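Long-range contacts in penicillin-binding protein 1A (Mycobacterium tuberculosis, PDB 5CXW), which builds cross-linked peptidoglycan for the cell wall, polymerising lipid-linked units into glycan strands in one domain and cross-linking their peptides in the penicillin-sensitive transpeptidase domain studied here: residues L108-Y116 with V370-P378; L282-A290 with G358-K366. All coordinates share one frame; numbering follows the deposited sequence.

Overall arrangement
Two contacts hold the chain that follows helix 343-356 against the rest of the transpeptidase domain. The two segments of this tail, 358-366 and 370-378, are separated by only three residues. Interaction 2 ties the first to the run that leads into strand 289-296; interaction 1 ties the second to the end of helix 100-109. Their centres lie about 23 Å apart, and interaction 2 is nested within the chain loop that interaction 1 closes. Helix 260-270 borders both. Neither contact belongs to the penicillin V pocket, although helix 100-109 follows closely on S97, the probable acyl-ester nucleophile.

Interaction 1: L108-Y116 with V370-P378; sequences LEQGIGLGY and VGGYAGVPP
With CG anti to its carbonyl carbon (chi1 -56°), Y373 lays its ring over G115, while V370 sends CG1 out anti to its backbone N (chi1 178°) and against L108. The tyrosine contact is a CH-pi interaction: G115 CA stands 3.5 Å from the centroid of the Y373 ring, only 7° off the ring normal. G115 has no side chain, and this lets the ring come down flat on the backbone. P377 also meets this glycine, its CG 3.7 Å from G115 CA.

At the other end, L108 and V370 cross at about a right angle, with L108 CD2 3.8 Å from V370 CG1. The chain after helix 343-356 thus lies over the C-terminal end of helix 100-109, away from the active site. That helix finishes in a Schellman motif at G111, before a type I turn, G113 to Y116; the facing chain makes a type I' turn, V370 to Y373. Where the two turns meet, glycines let the backbones draw close: G113 CA and G371 CA are 4.0 Å apart. Farther along, L114 CD1 lies 3.6 Å from G375 C. N265 of helix 260-270 touches both L114 and V370 and accepts a hydrogen bond from G375 N.

No conventional hydrogen bond joins the segments directly; waters bridge some of the polar groups. One accepts from G113 N at 2.9 Å and donates to G371 O at 2.7 Å. A second accepts from L114 N and probably donates to V370 O, where other acceptors compete for its protons. A third donates to G115 O, with a weak, long contact to Y373 OH. The chemistry implies a seam in which apolar side chains, a tyrosine face and closely packed glycine backbone supply the direct contact, while the first two waters bridge main-chain polar groups.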
loop_
_atom_site.group_PDB
_atom_site.type_symbol
_atom_site.label_atom_id
_atom_site.label_comp_id
_atom_site.label_asym_id
_atom_site.label_seq_id
_atom_site.Cartn_x
_atom_site.Cartn_y
_atom_site.Cartn_z
ATOM N N LEU A 108 -16.975 -4.969 -5.893
ATOM C CA LEU A 108 -17.126 -4.753 -7.313
ATOM C C LEU A 108 -17.108 -6.095 -8.051
ATOM O O LEU A 108 -17.852 -6.284 -9.007
ATOM C CB LEU A 108 -16.023 -3.835 -7.832
ATOM C CG LEU A 108 -16.167 -2.380 -7.402
ATOM C CD1 LEU A 108 -14.821 -1.680 -7.482
ATOM C CD2 LEU A 108 -17.100 -1.670 -8.296
ATOM N N GLU A 109 -16.293 -7.034 -7.579
ATOM C CA GLU A 109 -16.207 -8.359 -8.197
ATOM C C GLU A 109 -17.555 -9.143 -8.071
ATOM O O GLU A 109 -17.812 -10.123 -8.821
ATOM C CB GLU A 109 -15.040 -9.099 -7.602
ATOM C CG GLU A 109 -13.714 -8.608 -8.152
ATOM C CD GLU A 109 -12.516 -9.342 -7.625
ATOM O OE1 GLU A 109 -12.669 -10.066 -6.642
ATOM O OE2 GLU A 109 -11.417 -9.176 -8.206
ATOM N N GLN A 110 -18.385 -8.775 -7.101
ATOM C CA GLN A 110 -19.677 -9.387 -6.855
ATOM C C GLN A 110 -20.815 -8.611 -7.438
ATOM O O GLN A 110 -21.966 -8.882 -7.162
ATOM C CB GLN A 110 -19.885 -9.591 -5.375
ATOM C CG GLN A 110 -18.956 -10.613 -4.810
ATOM C CD GLN A 110 -19.203 -10.945 -3.342
ATOM O OE1 GLN A 110 -20.326 -10.818 -2.777
ATOM N NE2 GLN A 110 -18.145 -11.461 -2.726
ATOM N N GLY A 111 -20.510 -7.558 -8.179
ATOM C CA GLY A 111 -21.528 -6.767 -8.838
ATOM C C GLY A 111 -22.196 -5.784 -7.919
ATOM O O GLY A 111 -23.362 -5.430 -8.097
ATOM N N ILE A 112 -21.438 -5.303 -6.930
ATOM C CA ILE A 112 -21.838 -4.232 -6.041
ATOM C C ILE A 112 -20.970 -3.033 -6.464
ATOM O O ILE A 112 -19.740 -3.013 -6.190
ATOM C CB ILE A 112 -21.651 -4.568 -4.517
ATOM C CG1 ILE A 112 -22.444 -5.828 -4.157
ATOM C CG2 ILE A 112 -22.076 -3.400 -3.626
ATOM C CD1 ILE A 112 -22.066 -6.442 -2.830
ATOM N N GLY A 113 -21.595 -2.043 -7.081
ATOM C CA GLY A 113 -20.824 -1.001 -7.709
ATOM C C GLY A 113 -20.664 0.260 -6.890
ATOM O O GLY A 113 -21.178 0.352 -5.747
ATOM N N LEU A 114 -20.023 1.260 -7.504
ATOM C CA LEU A 114 -19.651 2.484 -6.750
ATOM C C LEU A 114 -20.830 3.255 -6.216
ATOM O O LEU A 114 -20.697 3.961 -5.236
ATOM C CB LEU A 114 -18.730 3.385 -7.568
ATOM C CG LEU A 114 -17.386 2.843 -7.915
ATOM C CD1 LEU A 114 -16.571 3.905 -8.621
ATOM C CD2 LEU A 114 -16.601 2.256 -6.751
ATOM N N GLY A 115 -21.999 3.105 -6.840
ATOM C CA GLY A 115 -23.199 3.786 -6.414
ATOM C C GLY A 115 -24.047 3.070 -5.374
ATOM O O GLY A 115 -25.107 3.604 -4.992
ATOM N N TYR A 116 -23.594 1.915 -4.887
ATOM C CA TYR A 116 -24.288 1.164 -3.845
ATOM C C TYR A 116 -24.360 2.025 -2.583
ATOM O O TYR A 116 -23.330 2.449 -2.054
ATOM C CB TYR A 116 -23.587 -0.184 -3.580
ATOM C CG TYR A 116 -24.244 -0.956 -2.468
ATOM C CD1 TYR A 116 -25.582 -1.305 -2.531
ATOM C CD2 TYR A 116 -23.503 -1.325 -1.342
ATOM C CE1 TYR A 116 -26.162 -2.043 -1.499
ATOM C CE2 TYR A 116 -24.070 -2.108 -0.326
ATOM C CZ TYR A 116 -25.376 -2.400 -0.379
ATOM O OH TYR A 116 -25.876 -3.135 0.700
ATOM N N VAL A 370 -19.784 -1.420 -13.722
ATOM C CA VAL A 370 -19.706 -2.552 -12.806
ATOM C C VAL A 370 -20.745 -2.308 -11.739
ATOM O O VAL A 370 -20.855 -1.210 -11.190
ATOM C CB VAL A 370 -18.317 -2.707 -12.129
ATOM C CG1 VAL A 370 -18.353 -3.910 -11.135
ATOM C CG2 VAL A 370 -17.274 -2.916 -13.229
ATOM N N GLY A 371 -21.587 -3.310 -11.507
ATOM C CA GLY A 371 -22.693 -3.165 -10.535
ATOM C C GLY A 371 -23.706 -2.092 -10.938
ATOM O O GLY A 371 -24.422 -1.550 -10.082
ATOM N N GLY A 372 -23.744 -1.754 -12.218
ATOM C CA GLY A 372 -24.652 -0.722 -12.739
ATOM C C GLY A 372 -24.081 0.689 -12.820
ATOM O O GLY A 372 -24.769 1.583 -13.317
ATOM N N TYR A 373 -22.857 0.884 -12.368
ATOM C CA TYR A 373 -22.218 2.210 -12.315
ATOM C C TYR A 373 -20.871 2.204 -13.024
ATOM O O TYR A 373 -20.047 1.259 -12.873
ATOM C CB TYR A 373 -22.035 2.631 -10.851
ATOM C CG TYR A 373 -23.349 2.633 -10.079
ATOM C CD1 TYR A 373 -24.220 3.721 -10.181
ATOM C CD2 TYR A 373 -23.755 1.537 -9.286
ATOM C CE1 TYR A 373 -25.416 3.754 -9.493
ATOM C CE2 TYR A 373 -24.981 1.571 -8.579
ATOM C CZ TYR A 373 -25.794 2.665 -8.703
ATOM O OH TYR A 373 -26.986 2.661 -8.006
ATOM N N ALA A 374 -20.627 3.271 -13.790
ATOM C CA ALA A 374 -19.316 3.468 -14.434
ATOM C C ALA A 374 -18.689 4.680 -13.776
ATOM O O ALA A 374 -19.081 5.821 -14.059
ATOM C CB ALA A 374 -19.466 3.715 -15.918
ATOM N N GLY A 375 -17.686 4.458 -12.965
ATOM C CA GLY A 375 -17.072 5.523 -12.210
ATOM C C GLY A 375 -17.961 6.094 -11.085
ATOM O O GLY A 375 -19.050 5.564 -10.817
ATOM N N VAL A 376 -17.469 7.150 -10.456
ATOM C CA VAL A 376 -18.098 7.735 -9.248
ATOM C C VAL A 376 -19.372 8.420 -9.693
ATOM O O VAL A 376 -19.271 9.252 -10.602
ATOM C CB VAL A 376 -17.195 8.716 -8.543
ATOM C CG1 VAL A 376 -17.889 9.294 -7.291
ATOM C CG2 VAL A 376 -15.893 8.048 -8.116
ATOM N N PRO A 377 -20.533 8.135 -9.050
ATOM C CA PRO A 377 -21.778 8.818 -9.430
ATOM C C PRO A 377 -21.670 10.315 -9.283
ATOM O O PRO A 377 -21.152 10.786 -8.288
ATOM C CB PRO A 377 -22.794 8.270 -8.405
ATOM C CG PRO A 377 -22.308 6.880 -8.153
ATOM C CD PRO A 377 -20.816 6.989 -8.145
ATOM N N PRO A 378 -22.129 11.076 -10.289
ATOM C CA PRO A 378 -22.054 12.527 -10.072
ATOM C C PRO A 378 -22.996 12.921 -8.924
ATOM O O PRO A 378 -24.042 12.312 -8.773
ATOM C CB PRO A 378 -22.548 13.103 -11.415
ATOM C CG PRO A 378 -22.229 12.007 -12.405
ATOM C CD PRO A 378 -22.527 10.734 -11.660
HETATM O O HOH W 1 -24.440 -1.959 -7.439
HETATM O O HOH W 2 -19.069 0.621 -10.138
HETATM O O HOH W 3 -26.548 5.482 -6.053
#

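Interaction 2: L282-A290 with G358-K366; sequences LAGGRDSAA and GTSNETFPK
R286 and N361 carry the polar first shell of this contact, each reaching for the other segment's backbone. The R286 side chain runs extended through chi1 and chi2, then bends at chi3 (-60°), which turns the guanidinium onto the 359-360 backbone. Its NH2 donates to T359 O at 2.9 Å with an angle of 154° at the hydrogen, and the carbonyl lies at the guanidinium edge. NH1 adds weak hydrogen bonds to S360 O and T359 OG1. In return, N361 ND2 donates to G284 O at 2.8 Å; the acceptor lies in the amide plane, but the donor stands above the carbonyl plane. N361 OD1 sits over the centre of the guanidinium face, 3.2 Å from R286 CZ, with the amide and guanidinium planes 75° apart. That oxygen faces the group without hydrogen bonding to it, a placement that probably favours the positive charge. The apolar part of the shell belongs to F364, which presents its ring edge to the S288 backbone, CE2 lying 3.5 Å from S288 C, and its CZ is 3.9 Å from A289 CB.

One layer farther out, T359 OG1 is hydrogen-bonded to L356 O, at the end of helix 343-356. One water donates to both A283 O and N361 OD1, and another accepts from R286 NH1 and E362 N. Three more bridge the segments at D287: two connect E362 O to its backbone N and O, and a third links D287 OD2 with F364 N.

T267 of helix 260-270 and P313 also touch the F364 side chain. A289 begins strand 289-296, one of the two outermost strands of the five-stranded antiparallel sheet, and pairs with Y311 of strand 303-312, while W348 of helix 343-356 meets S288. The tail thus runs from the end of helix 343-356, past the sheet's edge, to helix 260-270.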
loop_
_atom_site.group_PDB
_atom_site.type_symbol
_atom_site.label_atom_id
_atom_site.label_comp_id
_atom_site.label_asym_id
_atom_site.label_seq_id
_atom_site.Cartn_x
_atom_site.Cartn_y
_atom_site.Cartn_z
ATOM N N LEU A 282 -0.688 15.629 -6.388
ATOM C CA LEU A 282 0.663 15.636 -6.911
ATOM C C LEU A 282 0.891 16.934 -7.695
ATOM O O LEU A 282 -0.072 17.614 -8.171
ATOM C CB LEU A 282 0.887 14.422 -7.825
ATOM C CG LEU A 282 0.777 13.062 -7.097
ATOM C CD1 LEU A 282 1.140 11.918 -8.020
ATOM C CD2 LEU A 282 1.662 13.050 -5.846
ATOM N N ALA A 283 2.163 17.289 -7.826
ATOM C CA ALA A 283 2.526 18.517 -8.499
ATOM C C ALA A 283 2.137 18.573 -9.992
ATOM O O ALA A 283 2.062 17.557 -10.670
ATOM C CB ALA A 283 4.002 18.768 -8.323
ATOM N N GLY A 284 1.904 19.787 -10.485
ATOM C CA GLY A 284 1.748 20.034 -11.913
ATOM C C GLY A 284 0.471 19.450 -12.495
ATOM O O GLY A 284 0.425 19.115 -13.682
ATOM N N GLY A 285 -0.565 19.340 -11.652
ATOM C CA GLY A 285 -1.849 18.777 -12.058
ATOM C C GLY A 285 -1.866 17.299 -12.325
ATOM O O GLY A 285 -2.749 16.775 -13.006
ATOM N N ARG A 286 -0.869 16.598 -11.831
ATOM C CA ARG A 286 -0.800 15.182 -12.117
ATOM C C ARG A 286 -1.874 14.427 -11.333
ATOM O O ARG A 286 -1.894 14.498 -10.112
ATOM C CB ARG A 286 0.596 14.672 -11.772
ATOM C CG ARG A 286 0.852 13.262 -12.217
ATOM C CD ARG A 286 2.196 12.759 -11.760
ATOM N NE ARG A 286 3.321 13.539 -12.265
ATOM C CZ ARG A 286 3.945 13.314 -13.430
ATOM N NH1 ARG A 286 3.582 12.349 -14.248
ATOM N NH2 ARG A 286 4.993 14.037 -13.735
ATOM N N ASP A 287 -2.714 13.664 -12.017
ATOM C CA ASP A 287 -3.747 12.854 -11.353
ATOM C C ASP A 287 -3.099 11.709 -10.563
ATOM O O ASP A 287 -2.027 11.199 -10.899
ATOM C CB ASP A 287 -4.739 12.216 -12.352
ATOM C CG ASP A 287 -5.584 13.230 -13.110
ATOM O OD1 ASP A 287 -5.557 14.406 -12.701
ATOM O OD2 ASP A 287 -6.229 12.867 -14.155
ATOM N N SER A 288 -3.811 11.245 -9.545
ATOM C CA SER A 288 -3.347 10.109 -8.783
ATOM C C SER A 288 -4.555 9.403 -8.170
ATOM O O SER A 288 -5.646 9.921 -8.222
ATOM C CB SER A 288 -2.427 10.557 -7.622
ATOM O OG SER A 288 -3.118 11.358 -6.691
ATOM N N ALA A 289 -4.310 8.227 -7.589
ATOM C CA ALA A 289 -5.320 7.448 -6.909
ATOM C C ALA A 289 -4.691 7.030 -5.610
ATOM O O ALA A 289 -3.609 6.407 -5.625
ATOM C CB ALA A 289 -5.677 6.224 -7.780
ATOM N N ALA A 290 -5.299 7.326 -4.465
ATOM C CA ALA A 290 -4.652 7.131 -3.188
ATOM C C ALA A 290 -5.599 6.775 -2.075
ATOM O O ALA A 290 -6.850 6.966 -2.210
ATOM C CB ALA A 290 -3.861 8.405 -2.845
ATOM N N GLY A 358 9.682 15.298 -14.692
ATOM C CA GLY A 358 10.164 15.227 -16.050
ATOM C C GLY A 358 9.397 14.255 -16.920
ATOM O O GLY A 358 9.726 14.125 -18.100
ATOM N N THR A 359 8.390 13.556 -16.386
ATOM C CA THR A 359 7.538 12.706 -17.159
ATOM C C THR A 359 6.179 13.361 -17.358
ATOM O O THR A 359 5.730 14.065 -16.522
ATOM C CB THR A 359 7.334 11.341 -16.521
ATOM O OG1 THR A 359 6.485 11.442 -15.367
ATOM C CG2 THR A 359 8.725 10.707 -16.099
ATOM N N SER A 360 5.536 13.107 -18.488
ATOM C CA SER A 360 4.249 13.717 -18.776
ATOM C C SER A 360 3.168 13.153 -17.859
ATOM O O SER A 360 3.284 12.037 -17.332
ATOM C CB SER A 360 3.848 13.510 -20.241
ATOM O OG SER A 360 3.755 12.141 -20.569
ATOM N N ASN A 361 2.123 13.942 -17.670
ATOM C CA ASN A 361 1.010 13.529 -16.807
ATOM C C ASN A 361 0.134 12.510 -17.500
ATOM O O ASN A 361 -0.390 12.780 -18.583
ATOM C CB ASN A 361 0.142 14.724 -16.402
ATOM C CG ASN A 361 0.861 15.671 -15.463
ATOM O OD1 ASN A 361 1.899 15.341 -14.877
ATOM N ND2 ASN A 361 0.289 16.864 -15.295
ATOM N N GLU A 362 -0.079 11.370 -16.840
ATOM C CA GLU A 362 -0.996 10.354 -17.351
ATOM C C GLU A 362 -2.402 10.478 -16.774
ATOM O O GLU A 362 -2.593 10.955 -15.665
ATOM C CB GLU A 362 -0.493 8.979 -16.997
ATOM C CG GLU A 362 0.804 8.661 -17.655
ATOM C CD GLU A 362 1.269 7.261 -17.341
ATOM O OE1 GLU A 362 1.711 6.988 -16.211
ATOM O OE2 GLU A 362 1.170 6.408 -18.260
ATOM N N THR A 363 -3.387 10.054 -17.553
ATOM C CA THR A 363 -4.779 10.011 -17.080
ATOM C C THR A 363 -5.139 8.555 -16.906
ATOM O O THR A 363 -4.531 7.657 -17.514
ATOM C CB THR A 363 -5.740 10.662 -18.060
ATOM O OG1 THR A 363 -5.521 10.105 -19.329
ATOM C CG2 THR A 363 -5.400 12.130 -18.210
ATOM N N PHE A 364 -6.093 8.324 -16.023
ATOM C CA PHE A 364 -6.496 6.952 -15.749
ATOM C C PHE A 364 -7.506 6.427 -16.776
ATOM O O PHE A 364 -8.238 7.200 -17.399
ATOM C CB PHE A 364 -7.074 6.912 -14.333
ATOM C CG PHE A 364 -6.059 7.090 -13.277
ATOM C CD1 PHE A 364 -5.145 6.110 -13.060
ATOM C CD2 PHE A 364 -6.078 8.192 -12.452
ATOM C CE1 PHE A 364 -4.187 6.225 -12.033
ATOM C CE2 PHE A 364 -5.133 8.341 -11.431
ATOM C CZ PHE A 364 -4.209 7.322 -11.185
ATOM N N PRO A 365 -7.562 5.097 -16.936
ATOM C CA PRO A 365 -8.497 4.532 -17.906
ATOM C C PRO A 365 -9.931 4.804 -17.519
ATOM O O PRO A 365 -10.285 4.751 -16.366
ATOM C CB PRO A 365 -8.164 3.016 -17.894
ATOM C CG PRO A 365 -6.932 2.878 -17.128
ATOM C CD PRO A 365 -6.715 4.077 -16.293
ATOM N N LYS A 366 -10.763 5.135 -18.493
ATOM C CA LYS A 366 -12.154 5.398 -18.230
ATOM C C LYS A 366 -12.819 4.116 -17.716
ATOM O O LYS A 366 -12.725 3.053 -18.335
ATOM C CB LYS A 366 -12.848 5.819 -19.512
ATOM C CG LYS A 366 -14.288 6.188 -19.320
ATOM C CD LYS A 366 -14.843 6.798 -20.623
ATOM C CE LYS A 366 -15.980 7.764 -20.297
ATOM N NZ LYS A 366 -17.249 7.012 -20.296
HETATM O O HOH W 4 3.229 17.032 -13.186
HETATM O O HOH W 5 1.136 10.655 -14.346
HETATM O O HOH W 6 -1.203 10.073 -13.288
HETATM O O HOH W 7 -2.615 13.542 -14.832
HETATM O O HOH W 8 -7.275 10.479 -14.701
#